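Local atomic coordinates of putative uncharacterized protein lp_3323 (Lactobacillus plantarum, PDB entry 3DC7), a protein that is of unknown function but is probably an SGNH-type hydrolase that cleaves ester bonds. Residues R54-L58 / A78-A83; S136-I140 / Q159-E163. All coordinates share one frame; numbering follows the deposited sequence.

How the contacts relate
From the N terminus, the chain first forms strand 24-28. Contact 1 opens at 54-58, on edge strand 56-59, and closes at 78-83, after helix 72-75 and before strand 85-89. Only after that does contact 2 (136-140 with 159-163) open. It closes a loop without helix or strand, between the end of strand 132-136 and the first turn of helix 159-173. The two loops lie in series, neither nesting nor crossing. The centres of the two contacts are about 26 Å apart, on opposite sides of the chain's centre. Contact 1 ties the sheet edge to the loop between helix 72-75 and strand 85-89. Contact 2 ties a strand end to the helix that follows.

Contact 1 (R54-L58 / A78-A83); sequences RSDNL and AIPEDA
R54 NH2 donates to D82 OD1 at 2.8 Å, and this salt bridge joins the approach to edge strand 56-59 to the loop before strand 85-89. The loop belongs to the beta-alpha-beta crossover that runs from strand 56-59, through helix 72-75, to strand 85-89. The D82 oxygen lies near the guanidinium plane. R54 NH2 meets D82 OD1 from above the carboxylate plane, and the two flat groups stand 39° apart. A second carboxylate fixes the arginine. R54 NE donates to D56 OD1 at 2.6 Å, in the guanidinium plane and nearly straight at 166°. OD1 uses its syn lone pair. The guanidinium thus sits between two acidic groups and probably eases their repulsion. CG of R54 lies between its backbone N and carbonyl carbon (chi1 66°), and the chain then extends to carry the group across to the loop. A type I turn from P80 to A83 brings D82 to meet it. The turn is closed by A83 N to P80 O, 3.2 Å. The P80 ring lies against R54 and D56. Its CB is 3.3 Å from R54 NH2, and its CG comes within 3.2 Å of D56 OD1. L58 CD2 reaches A78 CB at 4.2 Å. The side chains of L58 and I79 cross at about a right angle, with L58 CD1 3.5 Å from I79 CG1.

Contact 2 (S136-I140 / Q159-E163); sequences SAIHI and QSDYE
Q159 sets its side-chain amide against the backbone of I138, H139 and I140, and this is the close-fitting part of the contact. NE2 donates to I138 O at 2.9 Å. The carbonyl is approached from above its plane, while I138 O lies close to the plane of the amide. I140 N donates back to Q159 OE1 at 3.0 Å. That bond is in the carbonyl plane of the amide, on a lone pair, and nearly straight at 166°. The two bonds bracket H139 and hold the amide against turning. CG of Q159 is anti to its backbone N (chi1 -170°), and the extended chain beyond it carries the amide to the loop. OE1 also packs 3.4 Å from H139 CA and 3.6 Å from I140 CG1. The H139 ring is fixed separately, by ND1 donating to I140 O at 3.1 Å.

The N-terminal part of helix 159-173, a connecting helix of the SGNH hydrolase alpha/beta fold, lies here beside the loop that leaves strand 132-136. A leucine in place of Q159 would probably leave I138 O and I140 N without their mates and the water next to A137 without its donor.

Toward A137 the fit is looser, and this water stands in for direct contact. It accepts from Q159 NE2 and donates to A137 O, at 2.8 Å in each case. Beyond the water, S136 OG meets E163 OE1. Their 2.4 Å separation is very short for a hydrogen bond, so its exact length is doubtful. H177 NE2 also bonds S136 OG, and S179 OG bonds E163 OE2. On the helix, S160 packs on Y104 of the second subunit.

Contact 1 (R54-L58 / A78-A83)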
ATOM      1  N   ARG A  54      24.035 -16.887  10.408  1.00 36.27           N
ATOM      2  CA  ARG A  54      24.975 -15.828  10.023  1.00 35.97           C
ATOM      3  C   ARG A  54      24.259 -14.648   9.367  1.00 35.43           C
ATOM      4  O   ARG A  54      23.168 -14.800   8.832  1.00 35.32           O
ATOM      5  CB  ARG A  54      26.091 -16.359   9.111  1.00 36.32           C
ATOM      6  CG  ARG A  54      25.618 -16.830   7.752  1.00 36.73           C
ATOM      7  CD  ARG A  54      26.712 -16.691   6.699  1.00 39.63           C
ATOM      8  NE  ARG A  54      26.126 -16.704   5.363  1.00 39.30           N
ATOM      9  CZ  ARG A  54      25.819 -17.800   4.683  1.00 40.54           C
ATOM     10  NH1 ARG A  54      26.050 -19.005   5.198  1.00 39.07           N
ATOM     11  NH2 ARG A  54      25.270 -17.687   3.483  1.00 40.72           N
ATOM     12  N   SER A  55      24.881 -13.475   9.427  1.00 34.85           N
ATOM     13  CA  SER A  55      24.289 -12.250   8.899  1.00 33.95           C
ATOM     14  C   SER A  55      25.326 -11.550   8.038  1.00 33.80           C
ATOM     15  O   SER A  55      26.282 -10.967   8.561  1.00 34.24           O
ATOM     16  CB  SER A  55      23.824 -11.337  10.047  1.00 33.95           C
ATOM     17  OG  SER A  55      23.085 -10.210   9.578  1.00 32.31           O
ATOM     18  N   ASP A  56      25.139 -11.622   6.721  1.00 33.55           N
ATOM     19  CA  ASP A  56      26.086 -11.048   5.764  1.00 33.43           C
ATOM     20  C   ASP A  56      25.821  -9.579   5.465  1.00 32.73           C
ATOM     21  O   ASP A  56      24.767  -9.205   4.943  1.00 32.42           O
ATOM     22  CB  ASP A  56      26.115 -11.868   4.477  1.00 33.82           C
ATOM     23  CG  ASP A  56      26.609 -13.289   4.714  1.00 36.70           C
ATOM     24  OD1 ASP A  56      25.798 -14.227   4.565  1.00 39.47           O
ATOM     25  OD2 ASP A  56      27.798 -13.473   5.074  1.00 39.85           O
ATOM     26  N   ASN A  57      26.801  -8.753   5.804  1.00 32.32           N
ATOM     27  CA  ASN A  57      26.703  -7.312   5.655  1.00 31.68           C
ATOM     28  C   ASN A  57      27.383  -6.875   4.364  1.00 31.62           C
ATOM     29  O   ASN A  57      28.615  -6.922   4.260  1.00 31.59           O
ATOM     30  CB  ASN A  57      27.345  -6.638   6.867  1.00 31.73           C
ATOM     31  CG  ASN A  57      27.113  -5.136   6.908  1.00 31.50           C
ATOM     32  OD1 ASN A  57      27.023  -4.476   5.875  1.00 30.51           O
ATOM     33  ND2 ASN A  57      27.058  -4.581   8.117  1.00 30.82           N
ATOM     34  N   LEU A  58      26.580  -6.455   3.383  1.00 30.55           N
ATOM     35  CA  LEU A  58      27.102  -5.955   2.111  1.00 30.18           C
ATOM     36  C   LEU A  58      26.837  -4.455   1.940  1.00 29.76           C
ATOM     37  O   LEU A  58      26.469  -3.990   0.862  1.00 29.50           O
ATOM     38  CB  LEU A  58      26.508  -6.749   0.947  1.00 30.20           C
ATOM     39  CG  LEU A  58      26.840  -8.231   1.045  1.00 31.36           C
ATOM     40  CD1 LEU A  58      25.768  -9.080   0.406  1.00 32.04           C
ATOM     41  CD2 LEU A  58      28.210  -8.491   0.437  1.00 33.94           C
ATOM     42  N   ALA A  78      27.883 -10.522  -5.072  1.00 28.32           N
ATOM     43  CA  ALA A  78      28.630 -11.011  -3.900  1.00 28.21           C
ATOM     44  C   ALA A  78      27.746 -11.595  -2.788  1.00 27.88           C
ATOM     45  O   ALA A  78      28.261 -12.095  -1.784  1.00 27.58           O
ATOM     46  CB  ALA A  78      29.530  -9.900  -3.331  1.00 28.09           C
ATOM     47  N   ILE A  79      26.427 -11.504  -2.955  1.00 28.35           N
ATOM     48  CA  ILE A  79      25.479 -12.125  -2.022  1.00 28.60           C
ATOM     49  C   ILE A  79      25.740 -13.644  -2.009  1.00 29.23           C
ATOM     50  O   ILE A  79      25.860 -14.266  -3.075  1.00 28.50           O
ATOM     51  CB  ILE A  79      23.985 -11.771  -2.384  1.00 28.58           C
ATOM     52  CG1 ILE A  79      23.707 -10.270  -2.187  1.00 28.40           C
ATOM     53  CG2 ILE A  79      22.987 -12.591  -1.576  1.00 27.81           C
ATOM     54  CD1 ILE A  79      22.410  -9.776  -2.866  1.00 26.80           C
ATOM     55  N   PRO A  80      25.868 -14.237  -0.803  1.00 30.17           N
ATOM     56  CA  PRO A  80      26.111 -15.688  -0.664  1.00 31.13           C
ATOM     57  C   PRO A  80      25.051 -16.529  -1.374  1.00 32.30           C
ATOM     58  O   PRO A  80      23.857 -16.187  -1.344  1.00 32.38           O
ATOM     59  CB  PRO A  80      26.016 -15.910   0.841  1.00 30.92           C
ATOM     60  CG  PRO A  80      26.290 -14.580   1.448  1.00 30.52           C
ATOM     61  CD  PRO A  80      25.788 -13.558   0.507  1.00 30.05           C
ATOM     62  N   GLU A  81      25.479 -17.617  -2.007  1.00 33.75           N
ATOM     63  CA  GLU A  81      24.560 -18.479  -2.770  1.00 35.53           C
ATOM     64  C   GLU A  81      23.412 -19.094  -1.928  1.00 35.52           C
ATOM     65  O   GLU A  81      22.313 -19.340  -2.442  1.00 35.43           O
ATOM     66  CB  GLU A  81      25.334 -19.543  -3.563  1.00 36.33           C
ATOM     67  CG  GLU A  81      25.559 -19.151  -5.037  1.00 40.59           C
ATOM     68  CD  GLU A  81      27.013 -19.307  -5.522  1.00 45.28           C
ATOM     69  OE1 GLU A  81      27.715 -20.252  -5.077  1.00 47.86           O
ATOM     70  OE2 GLU A  81      27.453 -18.481  -6.369  1.00 46.70           O
ATOM     71  N   ASP A  82      23.664 -19.312  -0.639  1.00 35.53           N
ATOM     72  CA  ASP A  82      22.645 -19.880   0.252  1.00 35.78           C
ATOM     73  C   ASP A  82      22.010 -18.851   1.211  1.00 35.02           C
ATOM     74  O   ASP A  82      21.564 -19.195   2.313  1.00 35.25           O
ATOM     75  CB  ASP A  82      23.219 -21.076   1.020  1.00 36.17           C
ATOM     76  CG  ASP A  82      24.383 -20.694   1.908  1.00 38.20           C
ATOM     77  OD1 ASP A  82      25.081 -19.697   1.600  1.00 39.80           O
ATOM     78  OD2 ASP A  82      24.606 -21.404   2.917  1.00 41.53           O
ATOM     79  N   ALA A  83      21.965 -17.591   0.786  1.00 33.88           N
ATOM     80  CA  ALA A  83      21.191 -16.570   1.482  1.00 32.65           C
ATOM     81  C   ALA A  83      19.730 -17.007   1.538  1.00 31.72           C
ATOM     82  O   ALA A  83      19.186 -17.449   0.528  1.00 31.12           O
ATOM     83  CB  ALA A  83      21.310 -15.251   0.758  1.00 32.49           C
TER

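Contact 2 (S136-I140 / Q159-E163)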
ATOM      1  N   SER A 136      13.432   1.634   0.864  1.00 23.28           N
ATOM      2  CA  SER A 136      13.875   2.985   0.488  1.00 24.17           C
ATOM      3  C   SER A 136      13.859   3.937   1.688  1.00 24.54           C
ATOM      4  O   SER A 136      13.022   3.804   2.585  1.00 25.27           O
ATOM      5  CB  SER A 136      13.039   3.532  -0.660  1.00 23.77           C
ATOM      6  OG  SER A 136      11.682   3.652  -0.285  1.00 25.34           O
ATOM      7  N   ALA A 137      14.772   4.903   1.681  1.00 24.95           N
ATOM      8  CA  ALA A 137      15.105   5.712   2.855  1.00 24.88           C
ATOM      9  C   ALA A 137      14.097   6.776   3.250  1.00 24.79           C
ATOM     10  O   ALA A 137      13.289   7.229   2.448  1.00 24.86           O
ATOM     11  CB  ALA A 137      16.469   6.354   2.668  1.00 25.06           C
ATOM     12  N   ILE A 138      14.180   7.160   4.518  1.00 24.84           N
ATOM     13  CA  ILE A 138      13.512   8.331   5.087  1.00 25.08           C
ATOM     14  C   ILE A 138      13.828   9.612   4.288  1.00 25.08           C
ATOM     15  O   ILE A 138      14.932   9.755   3.732  1.00 24.89           O
ATOM     16  CB  ILE A 138      13.930   8.480   6.573  1.00 25.23           C
ATOM     17  CG1 ILE A 138      13.477   7.236   7.352  1.00 25.34           C
ATOM     18  CG2 ILE A 138      13.356   9.765   7.218  1.00 24.97           C
ATOM     19  CD1 ILE A 138      14.399   6.855   8.466  1.00 26.74           C
ATOM     20  N   HIS A 139      12.835  10.501   4.206  1.00 25.14           N
ATOM     21  CA  HIS A 139      12.996  11.852   3.660  1.00 25.80           C
ATOM     22  C   HIS A 139      14.140  12.526   4.409  1.00 26.13           C
ATOM     23  O   HIS A 139      14.101  12.636   5.633  1.00 26.14           O
ATOM     24  CB  HIS A 139      11.700  12.667   3.845  1.00 25.79           C
ATOM     25  CG  HIS A 139      11.602  13.879   2.962  1.00 26.75           C
ATOM     26  ND1 HIS A 139      12.611  14.816   2.855  1.00 27.61           N
ATOM     27  CD2 HIS A 139      10.604  14.318   2.160  1.00 27.73           C
ATOM     28  CE1 HIS A 139      12.248  15.766   2.009  1.00 26.09           C
ATOM     29  NE2 HIS A 139      11.033  15.490   1.577  1.00 28.14           N
ATOM     30  N   ILE A 140      15.166  12.950   3.681  1.00 26.15           N
ATOM     31  CA  ILE A 140      16.344  13.532   4.322  1.00 26.50           C
ATOM     32  C   ILE A 140      16.215  15.042   4.476  1.00 26.90           C
ATOM     33  O   ILE A 140      15.374  15.666   3.834  1.00 27.41           O
ATOM     34  CB  ILE A 140      17.659  13.186   3.568  1.00 26.33           C
ATOM     35  CG1 ILE A 140      17.704  13.885   2.203  1.00 25.41           C
ATOM     36  CG2 ILE A 140      17.849  11.663   3.472  1.00 25.94           C
ATOM     37  CD1 ILE A 140      18.990  13.710   1.453  1.00 27.23           C
ATOM     38  N   GLN A 159      13.723  13.810  -4.023  1.00 25.47           N
ATOM     39  CA  GLN A 159      13.916  12.462  -3.469  1.00 24.84           C
ATOM     40  C   GLN A 159      12.759  11.535  -3.867  1.00 24.69           C
ATOM     41  O   GLN A 159      12.989  10.382  -4.235  1.00 23.96           O
ATOM     42  CB  GLN A 159      14.101  12.512  -1.940  1.00 24.10           C
ATOM     43  CG  GLN A 159      14.547  11.184  -1.317  1.00 23.18           C
ATOM     44  CD  GLN A 159      14.743  11.265   0.200  1.00 23.26           C
ATOM     45  OE1 GLN A 159      14.760  12.357   0.789  1.00 21.67           O
ATOM     46  NE2 GLN A 159      14.881  10.103   0.842  1.00 22.61           N
ATOM     47  N   SER A 160      11.532  12.064  -3.823  1.00 24.98           N
ATOM     48  CA  SER A 160      10.321  11.315  -4.182  1.00 25.73           C
ATOM     49  C   SER A 160      10.258  10.857  -5.643  1.00 25.60           C
ATOM     50  O   SER A 160       9.453   9.989  -5.980  1.00 26.01           O
ATOM     51  CB  SER A 160       9.068  12.116  -3.836  1.00 26.00           C
ATOM     52  OG  SER A 160       8.977  13.280  -4.646  1.00 28.85           O
ATOM     53  N   ASP A 161      11.091  11.432  -6.515  1.00 25.72           N
ATOM     54  CA  ASP A 161      11.204  10.918  -7.900  1.00 25.22           C
ATOM     55  C   ASP A 161      11.957   9.590  -7.943  1.00 24.39           C
ATOM     56  O   ASP A 161      11.612   8.697  -8.718  1.00 24.04           O
ATOM     57  CB  ASP A 161      11.875  11.934  -8.808  1.00 25.64           C
ATOM     58  CG  ASP A 161      11.023  13.156  -9.033  1.00 27.72           C
ATOM     59  OD1 ASP A 161       9.801  12.987  -9.231  1.00 30.52           O
ATOM     60  OD2 ASP A 161      11.559  14.287  -9.007  1.00 29.47           O
ATOM     61  N   TYR A 162      12.975   9.464  -7.086  1.00 23.50           N
ATOM     62  CA  TYR A 162      13.730   8.213  -6.940  1.00 22.28           C
ATOM     63  C   TYR A 162      12.915   7.165  -6.197  1.00 22.12           C
ATOM     64  O   TYR A 162      12.855   6.005  -6.584  1.00 22.29           O
ATOM     65  CB  TYR A 162      15.047   8.477  -6.217  1.00 21.62           C
ATOM     66  CG  TYR A 162      16.019   9.309  -7.023  1.00 21.15           C
ATOM     67  CD1 TYR A 162      15.839  10.685  -7.169  1.00 20.25           C
ATOM     68  CD2 TYR A 162      17.117   8.724  -7.638  1.00 19.80           C
ATOM     69  CE1 TYR A 162      16.727  11.443  -7.908  1.00 19.89           C
ATOM     70  CE2 TYR A 162      18.010   9.483  -8.380  1.00 20.02           C
ATOM     71  CZ  TYR A 162      17.807  10.837  -8.505  1.00 19.00           C
ATOM     72  OH  TYR A 162      18.681  11.589  -9.234  1.00 19.05           O
ATOM     73  N   GLU A 163      12.286   7.595  -5.125  1.00 22.53           N
ATOM     74  CA  GLU A 163      11.331   6.786  -4.378  1.00 23.49           C
ATOM     75  C   GLU A 163      10.229   6.188  -5.287  1.00 22.79           C
ATOM     76  O   GLU A 163       9.911   5.014  -5.168  1.00 22.91           O
ATOM     77  CB  GLU A 163      10.767   7.634  -3.231  1.00 24.12           C
ATOM     78  CG  GLU A 163       9.517   7.085  -2.562  1.00 28.94           C
ATOM     79  CD  GLU A 163       9.799   5.828  -1.756  1.00 32.72           C
ATOM     80  OE1 GLU A 163      10.985   5.588  -1.432  1.00 34.60           O
ATOM     81  OE2 GLU A 163       8.834   5.088  -1.461  1.00 33.76           O
TER
HETATM   82  O   HOH W   1      14.064   7.626  -0.206  1.00 31.94           O